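Local coordinates for DNA-binding response regulator (PDB 6JQS), which probably binds DNA through a LuxR-type helix-turn-helix and acts as a transcription factor in a spore-forming bacterium, at residues Y27-I32 / K41-H46. Numbering follows the deposited sequence.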
loop_
_atom_site.group_PDB
_atom_site.type_symbol
_atom_site.label_atom_id
_atom_site.label_comp_id
_atom_site.label_asym_id
_atom_site.label_seq_id
_atom_site.Cartn_x
_atom_site.Cartn_y
_atom_site.Cartn_z
ATOM N N TYR A 27 0.645 -7.535 7.344
ATOM C CA TYR A 27 -0.455 -6.891 8.128
ATOM C C TYR A 27 -1.755 -7.030 7.340
ATOM O O TYR A 27 -1.746 -6.889 6.114
ATOM C CB TYR A 27 -0.200 -5.415 8.390
ATOM C CG TYR A 27 0.768 -5.120 9.499
ATOM C CD1 TYR A 27 2.099 -5.479 9.391
ATOM C CD2 TYR A 27 0.373 -4.420 10.629
ATOM C CE1 TYR A 27 3.007 -5.204 10.398
ATOM C CE2 TYR A 27 1.272 -4.121 11.643
ATOM C CZ TYR A 27 2.591 -4.531 11.529
ATOM O OH TYR A 27 3.499 -4.258 12.507
ATOM N N SER A 28 -2.837 -7.341 8.032
ATOM C CA SER A 28 -4.216 -7.207 7.519
ATOM C C SER A 28 -4.590 -5.721 7.412
ATOM O O SER A 28 -3.980 -4.865 8.074
ATOM C CB SER A 28 -5.177 -7.913 8.438
ATOM O OG SER A 28 -5.194 -7.230 9.678
ATOM N N THR A 29 -5.602 -5.397 6.625
ATOM C CA THR A 29 -6.057 -3.993 6.467
ATOM C C THR A 29 -6.531 -3.497 7.846
ATOM O O THR A 29 -6.252 -2.349 8.170
ATOM C CB THR A 29 -6.996 -3.906 5.260
ATOM O OG1 THR A 29 -8.095 -4.800 5.426
ATOM C CG2 THR A 29 -6.263 -4.245 3.980
ATOM N N LYS A 30 -7.045 -4.401 8.690
ATOM C CA LYS A 30 -7.538 -4.109 10.060
ATOM C C LYS A 30 -6.368 -3.742 10.967
ATOM O O LYS A 30 -6.433 -2.667 11.536
ATOM C CB LYS A 30 -8.342 -5.278 10.629
ATOM C CG LYS A 30 -8.772 -5.090 12.076
ATOM C CD LYS A 30 -10.195 -5.560 12.327
ATOM C CE LYS A 30 -10.733 -5.075 13.659
ATOM N NZ LYS A 30 -10.014 -5.707 14.794
ATOM N N ASP A 31 -5.292 -4.539 10.997
ATOM C CA ASP A 31 -4.022 -4.181 11.699
ATOM C C ASP A 31 -3.510 -2.822 11.214
ATOM O O ASP A 31 -3.028 -2.013 12.049
ATOM C CB ASP A 31 -2.939 -5.258 11.511
ATOM C CG ASP A 31 -3.318 -6.666 11.966
ATOM O OD1 ASP A 31 -4.210 -6.780 12.854
ATOM O OD2 ASP A 31 -2.716 -7.648 11.429
ATOM N N ILE A 32 -3.499 -2.580 9.899
ATOM C CA ILE A 32 -2.902 -1.340 9.310
ATOM C C ILE A 32 -3.698 -0.113 9.814
ATOM O O ILE A 32 -3.105 0.974 10.095
ATOM C CB ILE A 32 -2.880 -1.438 7.765
ATOM C CG1 ILE A 32 -1.979 -2.585 7.272
ATOM C CG2 ILE A 32 -2.470 -0.110 7.143
ATOM C CD1 ILE A 32 -1.787 -2.643 5.768
ATOM N N LYS A 41 -11.900 1.025 6.032
ATOM C CA LYS A 41 -12.516 1.382 4.721
ATOM C C LYS A 41 -11.576 2.293 3.928
ATOM O O LYS A 41 -11.514 2.124 2.659
ATOM C CB LYS A 41 -13.892 2.023 4.922
ATOM C CG LYS A 41 -14.961 1.051 5.382
ATOM C CD LYS A 41 -16.310 1.699 5.625
ATOM C CE LYS A 41 -17.198 0.829 6.487
ATOM N NZ LYS A 41 -18.597 1.323 6.490
ATOM N N THR A 42 -10.907 3.214 4.621
ATOM C CA THR A 42 -9.992 4.214 4.019
ATOM C C THR A 42 -8.721 3.471 3.556
ATOM O O THR A 42 -8.237 3.789 2.470
ATOM C CB THR A 42 -9.638 5.323 5.001
ATOM O OG1 THR A 42 -10.836 5.932 5.475
ATOM C CG2 THR A 42 -8.737 6.399 4.413
ATOM N N VAL A 43 -8.219 2.530 4.374
ATOM C CA VAL A 43 -7.041 1.674 4.019
ATOM C C VAL A 43 -7.340 0.946 2.717
ATOM O O VAL A 43 -6.556 1.081 1.750
ATOM C CB VAL A 43 -6.661 0.681 5.121
ATOM C CG1 VAL A 43 -5.603 -0.317 4.644
ATOM C CG2 VAL A 43 -6.221 1.407 6.361
ATOM N N ARG A 44 -8.474 0.260 2.653
ATOM C CA ARG A 44 -8.940 -0.438 1.417
ATOM C C ARG A 44 -9.032 0.502 0.212
ATOM O O ARG A 44 -8.602 0.077 -0.912
ATOM C CB ARG A 44 -10.277 -1.125 1.695
ATOM C CG ARG A 44 -10.176 -2.319 2.629
ATOM C CD ARG A 44 -11.402 -3.182 2.402
ATOM N NE ARG A 44 -11.455 -4.312 3.299
ATOM C CZ ARG A 44 -12.028 -4.320 4.501
ATOM N NH1 ARG A 44 -12.607 -3.233 4.997
ATOM N NH2 ARG A 44 -12.006 -5.435 5.213
ATOM N N ASN A 45 -9.619 1.696 0.370
ATOM C CA ASN A 45 -9.796 2.671 -0.738
ATOM C C ASN A 45 -8.422 3.192 -1.177
ATOM O O ASN A 45 -8.238 3.419 -2.379
ATOM C CB ASN A 45 -10.790 3.780 -0.400
ATOM C CG ASN A 45 -12.214 3.248 -0.401
ATOM O OD1 ASN A 45 -12.573 2.462 -1.264
ATOM N ND2 ASN A 45 -13.005 3.656 0.557
ATOM N N HIS A 46 -7.470 3.306 -0.273
ATOM C CA HIS A 46 -6.101 3.756 -0.657
ATOM C C HIS A 46 -5.422 2.702 -1.545
ATOM O O HIS A 46 -4.732 3.057 -2.516
ATOM C CB HIS A 46 -5.285 4.026 0.597
ATOM C CG HIS A 46 -5.399 5.410 1.119
ATOM N ND1 HIS A 46 -5.873 5.672 2.404
ATOM C CD2 HIS A 46 -5.122 6.602 0.554
ATOM C CE1 HIS A 46 -5.870 6.969 2.594
ATOM N NE2 HIS A 46 -5.462 7.554 1.470
#
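The hydroxyl of Thr29 sits over one face of the Arg44 guanidinium, its OG1 raised 3.7 Å above the plane and displaced toward the rim, with the two side chains crossing at about a right angle. What ties the pair together is a third residue: Glu40, the first of helix 40-54, whose OE2 is hydrogen-bonded to Thr29 OG1 across the helix pair and forms a salt bridge with Arg44 NH2 one turn along its own helix, which probably steadies the guanidinium. A chi1 of 57° puts OG1 between the backbone N and carbonyl carbon of Thr29, on the side of Arg44 and Glu40, while the carbon atoms of the threonine are left to the apolar half of the contact. There Thr29 CB lies 3.9 Å from Val43 CG1. The same methyl, anti to the valine backbone N (chi1 171°), reaches between Thr29 and Ile32, which lie about one turn apart on the same face of helix 29-36, meeting Ile32 CG2 at 4.0 Å; Val43 CG2 also approaches Ile32 CG2, at 4.1 Å. Ile32 in turn packs on Leu22 and Leu23 of helix 14-24, which carries the small apolar cluster into the core. At the start of helix 29-36, Ser28 is the N-cap: its OG accepts from Asp31 N at 3.0 Å in a nearly straight bond, and the weak return bond from Ser28 N to Asp31 OD2 completes a capping box. Helices 29-36 and 40-54, joined by a short turn, packed together through Val43 and linked by the Thr29–Glu40 bond, form the LuxR-family helix-turn-helix, the second probably being the DNA-recognition helix.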